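Local coordinates for protein L-lysine 6-monooxygenase (Pseudomonas syringae pv. tomato, PDB 5CQF) that probably catalyses the FAD- and NADPH-dependent N-hydroxylation of an amino-acid side-chain amine, such as that of lysine, in siderophore biosynthesis, at residues Cys30-Ala35 with Gly43-Gly48; Leu182-Phe187 with Leu193-Ala198; Tyr261-Asn266 with Ile378-Arg383. All blocks are in the same frame, centred on the assembly; numbering follows the deposited sequence.

Contact 1 of 3, residues Cys30-Ala35 with Gly43-Gly48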
loop_
_atom_site.group_PDB
_atom_site.type_symbol
_atom_site.label_atom_id
_atom_site.label_comp_id
_atom_site.label_asym_id
_atom_site.label_seq_id
_atom_site.Cartn_x
_atom_site.Cartn_y
_atom_site.Cartn_z
ATOM N N CYS A 30 24.395 1.224 -25.309
ATOM C CA CYS A 30 24.212 2.498 -24.621
ATOM C C CYS A 30 25.504 2.974 -23.974
ATOM O O CYS A 30 25.768 4.146 -23.952
ATOM C CB CYS A 30 23.115 2.430 -23.569
ATOM S SG CYS A 30 21.457 2.282 -24.241
ATOM N N ALA A 31 26.308 2.083 -23.428
ATOM C CA ALA A 31 27.597 2.503 -22.857
ATOM C C ALA A 31 28.493 3.105 -23.924
ATOM O O ALA A 31 29.147 4.116 -23.683
ATOM C CB ALA A 31 28.319 1.349 -22.186
ATOM N N PHE A 32 28.527 2.482 -25.093
ATOM C CA PHE A 32 29.369 3.005 -26.171
ATOM C C PHE A 32 28.850 4.333 -26.665
ATOM O O PHE A 32 29.622 5.290 -26.794
ATOM C CB PHE A 32 29.508 2.001 -27.311
ATOM C CG PHE A 32 30.432 0.874 -26.980
ATOM C CD1 PHE A 32 31.790 1.089 -26.923
ATOM C CD2 PHE A 32 29.944 -0.375 -26.667
ATOM C CE1 PHE A 32 32.651 0.079 -26.590
ATOM C CE2 PHE A 32 30.798 -1.404 -26.331
ATOM C CZ PHE A 32 32.161 -1.179 -26.301
ATOM N N GLU A 33 27.547 4.419 -26.895
ATOM C CA GLU A 33 26.981 5.696 -27.321
ATOM C C GLU A 33 27.161 6.801 -26.286
ATOM O O GLU A 33 27.526 7.895 -26.655
ATOM C CB GLU A 33 25.519 5.557 -27.731
ATOM C CG GLU A 33 25.319 4.680 -28.966
ATOM C CD GLU A 33 25.876 5.297 -30.258
ATOM O OE1 GLU A 33 25.797 6.544 -30.411
ATOM O OE2 GLU A 33 26.387 4.536 -31.118
ATOM N N ASP A 34 26.916 6.541 -25.000
ATOM C CA ASP A 34 27.218 7.549 -23.967
ATOM C C ASP A 34 28.633 8.091 -24.156
ATOM O O ASP A 34 28.860 9.290 -24.105
ATOM C CB ASP A 34 27.120 6.970 -22.552
ATOM C CG ASP A 34 25.669 6.833 -22.052
ATOM O OD1 ASP A 34 24.714 7.215 -22.783
ATOM O OD2 ASP A 34 25.495 6.323 -20.910
ATOM N N ALA A 35 29.575 7.185 -24.374
ATOM C CA ALA A 35 30.979 7.536 -24.509
ATOM C C ALA A 35 31.275 8.358 -25.789
ATOM O O ALA A 35 31.928 9.402 -25.728
ATOM C CB ALA A 35 31.820 6.274 -24.459
ATOM N N GLY A 43 34.217 5.465 -27.196
ATOM C CA GLY A 43 33.293 5.692 -28.298
ATOM C C GLY A 43 33.857 5.457 -29.686
ATOM O O GLY A 43 33.092 5.348 -30.650
ATOM N N ASP A 44 35.187 5.376 -29.789
ATOM C CA ASP A 44 35.867 5.193 -31.074
ATOM C C ASP A 44 35.920 3.731 -31.479
ATOM O O ASP A 44 35.973 3.415 -32.659
ATOM C CB ASP A 44 37.289 5.759 -31.017
ATOM C CG ASP A 44 37.316 7.232 -30.649
ATOM O OD1 ASP A 44 36.432 7.989 -31.110
ATOM O OD2 ASP A 44 38.222 7.625 -29.888
ATOM N N LEU A 45 35.904 2.843 -30.498
ATOM C CA LEU A 45 35.900 1.395 -30.742
ATOM C C LEU A 45 34.676 0.997 -31.577
ATOM O O LEU A 45 33.565 1.430 -31.308
ATOM C CB LEU A 45 35.908 0.690 -29.391
ATOM C CG LEU A 45 36.060 -0.822 -29.228
ATOM C CD1 LEU A 45 36.655 -1.114 -27.851
ATOM C CD2 LEU A 45 34.736 -1.564 -29.383
ATOM N N SER A 46 34.899 0.205 -32.614
ATOM C CA SER A 46 33.849 -0.186 -33.544
ATOM C C SER A 46 33.370 -1.573 -33.165
ATOM O O SER A 46 34.159 -2.517 -33.028
ATOM C CB SER A 46 34.351 -0.177 -34.994
ATOM O OG SER A 46 35.018 -1.392 -35.327
ATOM N N ILE A 47 32.063 -1.684 -33.006
ATOM C CA ILE A 47 31.434 -2.889 -32.566
ATOM C C ILE A 47 30.193 -3.046 -33.421
ATOM O O ILE A 47 29.533 -2.060 -33.730
ATOM C CB ILE A 47 31.105 -2.799 -31.064
ATOM C CG1 ILE A 47 30.220 -3.960 -30.629
ATOM C CG2 ILE A 47 30.379 -1.512 -30.724
ATOM C CD1 ILE A 47 30.190 -4.135 -29.138
ATOM N N GLY A 48 29.902 -4.271 -33.833
ATOM C CA GLY A 48 28.696 -4.587 -34.613
ATOM C C GLY A 48 27.801 -5.532 -33.832
ATOM O O GLY A 48 28.287 -6.316 -33.016
#
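The ring of F32 reaches out from helix 23-37 and overlaps two aliphatic side chains, L45 just before strand 47-50 and I47 at its start. Its CB points at this chain, and with CG anti to the carbonyl carbon (chi1 -75°) the ring points toward the strand. I47 meets it in two ways. The branch methyl CG2 stands 4.2 Å above the ring plane, displaced toward the rim and not over the centre, while the tip of the longer branch, CD1, lies 4.0 Å from F32 CE2; the two side chains run at about a right angle. L45 takes the far end of the ring, where its CD2 approaches CE1 at 3.9 Å and CZ at nearly the same distance, coming in obliquely. With CG anti to the backbone N (chi1 -173°), L45 directs this methyl toward the helix. A35, about one turn on, meets G43 closely: A35 CB rests 3.7 Å from the backbone N of G43, and the CA atoms of the two residues are 4.8 Å apart. The CA of G43 also lies 4.0 Å from F32 O. The fit is tight here, since a CB on G43 would come 3.1 Å from A35 C.

The segments belong to the beta-alpha-beta unit of strand 16-19, helix 23-37 and strand 47-50, consistent with the Rossmann-type dinucleotide-binding fold of this flavoprotein family. A GxGxxG pattern at G20, G22 and G25, probably for dinucleotide binding, lies near I47. A423 and L426 of helix 412-428 also touch F32. No hydrogen bond or salt bridge crosses between the segments, so the helix is held against the strand by apolar contact and close fit, while the hydrogen bonds of S46 and G48 run instead to strand 16-19 and its approach.

Contact 2 of 3, residues Leu182-Phe187 with Leu193-Ala198; sequences LGPTLF and LTRLQA
R195 lays its aliphatic chain across one face of the F187 ring. Its CB sits 3.4 Å from the ring centroid and only 3° off the normal, a CH-pi contact centred on the ring. R195 CG follows over the CB end of the ring, 3.4 Å from F187 CG, and the two side chains lie alongside, running opposite ways. F187 CG lies between its backbone N and carbonyl carbon (chi1 45°), a torsion that turns the ring face to R195.

The guanidinium makes a second contact, tilted 26° from the ring plane. The G183 carbonyl lies over one face of it, a van der Waals contact with G183 O 3.4 Å above the guanidinium plane, toward its rim, and R195 NH1 within 3.5 Å of G183 C. No direct hydrogen bond forms between R195 and the turn. The type I turn G183-L186 leads into strand 186-188, the outermost within this chain of the parallel sheet that also holds 345-348 and 206-210; the contact packs helix 192-198 against this strand and the turn before it.

Apolar packing continues at the far end of the ring, where F187 CZ meets L196 CD2 at 3.7 Å, roughly at right angles. W207 of strand 206-210, two places in from 186-188 in the sheet, touches both F187 and L196.

Polar linkage comes through water 1, which donates to P184 O and to R195 O, each at 2.8 Å.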
loop_
_atom_site.group_PDB
_atom_site.type_symbol
_atom_site.label_atom_id
_atom_site.label_comp_id
_atom_site.label_asym_id
_atom_site.label_seq_id
_atom_site.Cartn_x
_atom_site.Cartn_y
_atom_site.Cartn_z
ATOM N N LEU A 182 6.215 -31.715 -28.085
ATOM C CA LEU A 182 6.201 -30.279 -28.399
ATOM C C LEU A 182 5.359 -30.006 -29.633
ATOM O O LEU A 182 5.557 -30.620 -30.671
ATOM C CB LEU A 182 7.611 -29.721 -28.615
ATOM C CG LEU A 182 8.499 -29.657 -27.369
ATOM C CD1 LEU A 182 9.852 -29.015 -27.698
ATOM C CD2 LEU A 182 7.799 -28.922 -26.222
ATOM N N GLY A 183 4.413 -29.091 -29.497
ATOM C CA GLY A 183 3.452 -28.810 -30.549
ATOM C C GLY A 183 2.446 -27.739 -30.156
ATOM O O GLY A 183 2.596 -27.065 -29.133
ATOM N N PRO A 184 1.410 -27.563 -30.977
ATOM C CA PRO A 184 0.403 -26.533 -30.722
ATOM C C PRO A 184 -0.339 -26.661 -29.385
ATOM O O PRO A 184 -0.833 -25.662 -28.889
ATOM C CB PRO A 184 -0.588 -26.705 -31.888
ATOM C CG PRO A 184 0.186 -27.371 -32.965
ATOM C CD PRO A 184 1.235 -28.206 -32.289
ATOM N N THR A 185 -0.449 -27.876 -28.845
ATOM C CA THR A 185 -1.167 -28.115 -27.603
ATOM C C THR A 185 -0.268 -28.491 -26.414
ATOM O O THR A 185 -0.766 -28.725 -25.321
ATOM C CB THR A 185 -2.255 -29.210 -27.749
ATOM O OG1 THR A 185 -1.661 -30.431 -28.176
ATOM C CG2 THR A 185 -3.346 -28.795 -28.724
ATOM N N LEU A 186 1.038 -28.555 -26.610
ATOM C CA LEU A 186 1.948 -28.714 -25.493
ATOM C C LEU A 186 3.173 -27.888 -25.807
ATOM O O LEU A 186 3.873 -28.162 -26.793
ATOM C CB LEU A 186 2.286 -30.191 -25.293
ATOM C CG LEU A 186 3.162 -30.492 -24.072
ATOM C CD1 LEU A 186 2.913 -31.893 -23.517
ATOM C CD2 LEU A 186 4.632 -30.300 -24.403
ATOM N N PHE A 187 3.429 -26.851 -25.012
ATOM C CA PHE A 187 4.524 -25.926 -25.351
ATOM C C PHE A 187 5.179 -25.296 -24.161
ATOM O O PHE A 187 4.637 -25.329 -23.058
ATOM C CB PHE A 187 4.032 -24.823 -26.297
ATOM C CG PHE A 187 2.719 -24.216 -25.892
ATOM C CD1 PHE A 187 2.683 -23.101 -25.090
ATOM C CD2 PHE A 187 1.539 -24.748 -26.341
ATOM C CE1 PHE A 187 1.484 -22.526 -24.736
ATOM C CE2 PHE A 187 0.322 -24.184 -25.996
ATOM C CZ PHE A 187 0.294 -23.083 -25.176
ATOM N N LEU A 193 2.621 -16.904 -26.037
ATOM C CA LEU A 193 1.762 -15.974 -26.749
ATOM C C LEU A 193 1.505 -16.457 -28.157
ATOM O O LEU A 193 0.364 -16.517 -28.596
ATOM C CB LEU A 193 2.374 -14.574 -26.783
ATOM C CG LEU A 193 1.850 -13.528 -25.789
ATOM C CD1 LEU A 193 0.425 -13.096 -26.162
ATOM C CD2 LEU A 193 1.924 -14.029 -24.351
ATOM N N THR A 194 2.574 -16.805 -28.857
ATOM C CA THR A 194 2.475 -17.315 -30.219
ATOM C C THR A 194 1.537 -18.516 -30.269
ATOM O O THR A 194 0.655 -18.589 -31.099
ATOM C CB THR A 194 3.875 -17.721 -30.745
ATOM O OG1 THR A 194 4.841 -16.712 -30.398
ATOM C CG2 THR A 194 3.858 -17.907 -32.240
ATOM N N ARG A 195 1.725 -19.449 -29.347
ATOM C CA ARG A 195 0.931 -20.674 -29.317
ATOM C C ARG A 195 -0.536 -20.399 -29.021
ATOM O O ARG A 195 -1.413 -20.980 -29.659
ATOM C CB ARG A 195 1.479 -21.658 -28.277
ATOM C CG ARG A 195 2.868 -22.192 -28.592
ATOM C CD ARG A 195 2.783 -23.337 -29.585
ATOM N NE ARG A 195 4.095 -23.889 -29.889
ATOM C CZ ARG A 195 4.375 -24.609 -30.970
ATOM N NH1 ARG A 195 3.441 -24.858 -31.877
ATOM N NH2 ARG A 195 5.598 -25.072 -31.155
ATOM N N LEU A 196 -0.801 -19.539 -28.047
ATOM C CA LEU A 196 -2.186 -19.140 -27.746
ATOM C C LEU A 196 -2.891 -18.493 -28.928
ATOM O O LEU A 196 -4.097 -18.653 -29.123
ATOM C CB LEU A 196 -2.239 -18.178 -26.574
ATOM C CG LEU A 196 -2.489 -18.751 -25.174
ATOM C CD1 LEU A 196 -3.971 -18.877 -24.857
ATOM C CD2 LEU A 196 -1.827 -20.098 -24.974
ATOM N N GLN A 197 -2.130 -17.769 -29.730
ATOM C CA GLN A 197 -2.710 -17.042 -30.838
ATOM C C GLN A 197 -3.185 -18.019 -31.919
ATOM O O GLN A 197 -4.241 -17.831 -32.510
ATOM C CB GLN A 197 -1.690 -16.043 -31.385
ATOM C CG GLN A 197 -2.305 -14.734 -31.810
ATOM C CD GLN A 197 -1.251 -13.723 -32.175
ATOM O OE1 GLN A 197 -0.745 -12.993 -31.322
ATOM N NE2 GLN A 197 -0.909 -13.676 -33.452
ATOM N N ALA A 198 -2.419 -19.084 -32.122
ATOM C CA ALA A 198 -2.761 -20.136 -33.062
ATOM C C ALA A 198 -4.152 -20.755 -32.857
ATOM O O ALA A 198 -4.723 -21.295 -33.797
ATOM C CB ALA A 198 -1.700 -21.228 -33.023
HETATM O O HOH W 1 -1.016 -23.550 -30.775
#

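Contact 3 of 3, residues Tyr261-Asn266 with Ile378-Arg383; sequences YFHSLN and IDRDYR
The imidazole of H263 lies against the backbone of the turn at R380. R380 CA stands over the ring, 3.9 Å from its centroid and 10° off the normal, in a CH-pi contact. The R380 side chain leaves its backbone with CG anti to N (chi1 175°) and bends at chi2, which brings CD to 3.6 Å from H263 CD2. At the ring edge, I378 O lies in the imidazole plane, 3.5 Å from CE1; no hydrogen bond crosses between the segments.

A second shell fixes both partners. H263 NE2 is hydrogen-bonded to ND1 of H404, whose ring also meets that of H263, and R380 NE forms a salt bridge with D260. The type I turn D379-Y382 is closed by Y382 N to D379 O. D379 OD1 accepts R383 N at 3.2 Å from above the carboxylate plane, with a weak further bond from D381 N.

The contact joins the end of helix 255-264, where Y261 OH is hydrogen-bonded to D332 of the second subunit, to the loop between strands 345-348 and 393-396, with helix 401-404 beside I378. Y382 pairs by backbone with V396 of strand 393-396, and F262 and L265 touch helix 267-280.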
loop_
_atom_site.group_PDB
_atom_site.type_symbol
_atom_site.label_atom_id
_atom_site.label_comp_id
_atom_site.label_asym_id
_atom_site.label_seq_id
_atom_site.Cartn_x
_atom_site.Cartn_y
_atom_site.Cartn_z
ATOM N N TYR A 261 30.594 -12.470 -3.500
ATOM C CA TYR A 261 30.817 -13.486 -2.501
ATOM C C TYR A 261 31.054 -14.818 -3.209
ATOM O O TYR A 261 32.025 -15.493 -2.888
ATOM C CB TYR A 261 29.653 -13.576 -1.511
ATOM C CG TYR A 261 29.781 -14.724 -0.527
ATOM C CD1 TYR A 261 30.628 -14.636 0.586
ATOM C CD2 TYR A 261 29.034 -15.887 -0.697
ATOM C CE1 TYR A 261 30.741 -15.678 1.490
ATOM C CE2 TYR A 261 29.141 -16.962 0.196
ATOM C CZ TYR A 261 29.991 -16.863 1.286
ATOM O OH TYR A 261 30.059 -17.946 2.152
ATOM N N PHE A 262 30.211 -15.172 -4.189
ATOM C CA PHE A 262 30.363 -16.430 -4.923
ATOM C C PHE A 262 31.732 -16.549 -5.603
ATOM O O PHE A 262 32.353 -17.579 -5.517
ATOM C CB PHE A 262 29.264 -16.613 -5.948
ATOM C CG PHE A 262 29.282 -17.939 -6.617
ATOM C CD1 PHE A 262 28.692 -19.034 -6.018
ATOM C CD2 PHE A 262 29.887 -18.098 -7.845
ATOM C CE1 PHE A 262 28.703 -20.267 -6.635
ATOM C CE2 PHE A 262 29.901 -19.318 -8.481
ATOM C CZ PHE A 262 29.292 -20.404 -7.886
ATOM N N HIS A 263 32.214 -15.502 -6.236
ATOM C CA HIS A 263 33.568 -15.536 -6.792
ATOM C C HIS A 263 34.689 -15.665 -5.765
ATOM O O HIS A 263 35.725 -16.280 -6.066
ATOM C CB HIS A 263 33.816 -14.368 -7.748
ATOM C CG HIS A 263 33.159 -14.588 -9.065
ATOM N ND1 HIS A 263 33.760 -15.295 -10.075
ATOM C CD2 HIS A 263 31.897 -14.335 -9.484
ATOM C CE1 HIS A 263 32.932 -15.405 -11.092
ATOM N NE2 HIS A 263 31.792 -14.833 -10.759
ATOM N N SER A 264 34.471 -15.157 -4.558
ATOM C CA SER A 264 35.467 -15.271 -3.494
ATOM C C SER A 264 35.612 -16.701 -2.936
ATOM O O SER A 264 36.525 -16.975 -2.165
ATOM C CB SER A 264 35.113 -14.322 -2.345
ATOM O OG SER A 264 34.123 -14.901 -1.513
ATOM N N LEU A 265 34.690 -17.598 -3.283
ATOM C CA LEU A 265 34.786 -18.992 -2.890
ATOM C C LEU A 265 35.627 -19.785 -3.868
ATOM O O LEU A 265 35.554 -19.534 -5.072
ATOM C CB LEU A 265 33.411 -19.627 -2.856
ATOM C CG LEU A 265 32.418 -18.948 -1.922
ATOM C CD1 LEU A 265 31.113 -19.730 -1.979
ATOM C CD2 LEU A 265 32.992 -18.901 -0.522
ATOM N N ASN A 266 36.392 -20.761 -3.351
ATOM C CA ASN A 266 37.102 -21.694 -4.231
ATOM C C ASN A 266 36.103 -22.698 -4.795
ATOM O O ASN A 266 34.976 -22.806 -4.283
ATOM C CB ASN A 266 38.311 -22.379 -3.560
ATOM C CG ASN A 266 37.932 -23.310 -2.400
ATOM O OD1 ASN A 266 36.858 -23.938 -2.355
ATOM N ND2 ASN A 266 38.857 -23.427 -1.457
ATOM N N ILE A 378 34.417 -18.732 -16.215
ATOM C CA ILE A 378 34.068 -17.305 -16.402
ATOM C C ILE A 378 34.470 -16.502 -15.170
ATOM O O ILE A 378 34.166 -16.893 -14.051
ATOM C CB ILE A 378 32.565 -17.130 -16.730
ATOM C CG1 ILE A 378 32.212 -17.981 -17.958
ATOM C CG2 ILE A 378 32.239 -15.672 -17.017
ATOM C CD1 ILE A 378 30.733 -18.153 -18.235
ATOM N N ASP A 379 35.157 -15.379 -15.364
ATOM C CA ASP A 379 35.615 -14.616 -14.214
ATOM C C ASP A 379 34.530 -13.616 -13.771
ATOM O O ASP A 379 33.393 -13.649 -14.286
ATOM C CB ASP A 379 36.986 -13.994 -14.493
ATOM C CG ASP A 379 36.918 -12.809 -15.378
ATOM O OD1 ASP A 379 35.800 -12.296 -15.536
ATOM O OD2 ASP A 379 37.986 -12.371 -15.895
ATOM N N ARG A 380 34.872 -12.760 -12.806
ATOM C CA ARG A 380 33.917 -11.837 -12.182
ATOM C C ARG A 380 33.448 -10.727 -13.146
ATOM O O ARG A 380 32.335 -10.162 -12.988
ATOM C CB ARG A 380 34.540 -11.234 -10.898
ATOM C CG ARG A 380 33.699 -10.162 -10.193
ATOM C CD ARG A 380 32.393 -10.736 -9.658
ATOM N NE ARG A 380 31.492 -9.710 -9.157
ATOM C CZ ARG A 380 30.634 -8.991 -9.899
ATOM N NH1 ARG A 380 30.511 -9.147 -11.221
ATOM N NH2 ARG A 380 29.872 -8.089 -9.291
ATOM N N ASP A 381 34.310 -10.430 -14.124
ATOM C CA ASP A 381 34.039 -9.486 -15.216
ATOM C C ASP A 381 33.461 -10.133 -16.473
ATOM O O ASP A 381 33.570 -9.568 -17.569
ATOM C CB ASP A 381 35.339 -8.770 -15.605
ATOM C CG ASP A 381 35.767 -7.778 -14.572
ATOM O OD1 ASP A 381 34.971 -6.863 -14.264
ATOM O OD2 ASP A 381 36.898 -7.907 -14.068
ATOM N N TYR A 382 32.929 -11.346 -16.328
ATOM C CA TYR A 382 32.196 -12.027 -17.391
ATOM C C TYR A 382 33.079 -12.472 -18.580
ATOM O O TYR A 382 32.566 -12.756 -19.659
ATOM C CB TYR A 382 30.995 -11.151 -17.817
ATOM C CG TYR A 382 30.102 -10.808 -16.615
ATOM C CD1 TYR A 382 29.265 -11.769 -16.057
ATOM C CD2 TYR A 382 30.163 -9.576 -16.001
ATOM C CE1 TYR A 382 28.483 -11.494 -14.951
ATOM C CE2 TYR A 382 29.360 -9.276 -14.897
ATOM C CZ TYR A 382 28.524 -10.241 -14.376
ATOM O OH TYR A 382 27.725 -9.980 -13.258
ATOM N N ARG A 383 34.396 -12.550 -18.356
ATOM C CA ARG A 383 35.357 -12.948 -19.391
ATOM C C ARG A 383 35.576 -14.450 -19.356
ATOM O O ARG A 383 35.646 -15.051 -18.280
ATOM C CB ARG A 383 36.703 -12.229 -19.229
ATOM C CG ARG A 383 37.506 -12.235 -20.522
ATOM C CD ARG A 383 38.832 -11.493 -20.395
ATOM N NE ARG A 383 39.857 -11.995 -21.328
ATOM C CZ ARG A 383 40.507 -13.172 -21.225
ATOM N NH1 ARG A 383 40.245 -14.028 -20.230
ATOM N NH2 ARG A 383 41.430 -13.510 -22.136
#

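Contact 1 is the most buried of the three, contact 2 is partly buried and contact 3 lies at the surface. None shares a helix or strand with another: contact 1 belongs to the first parallel sheet and contact 2 to the edge of the second, while contact 3 joins a helix end to a loop that is tied to the first sheet through strand 393-396. Contacts 1 and 2 lie on opposite sides of the chain's centre, their centres 39 Å apart. Chemistry follows place: aliphatic groups meet a phenyl ring in contact 1, an arginine chain on a phenyl face and a bridging water mark contact 2, and contact 3 sets an imidazole against R380 CA and CD, with polar partners beyond it.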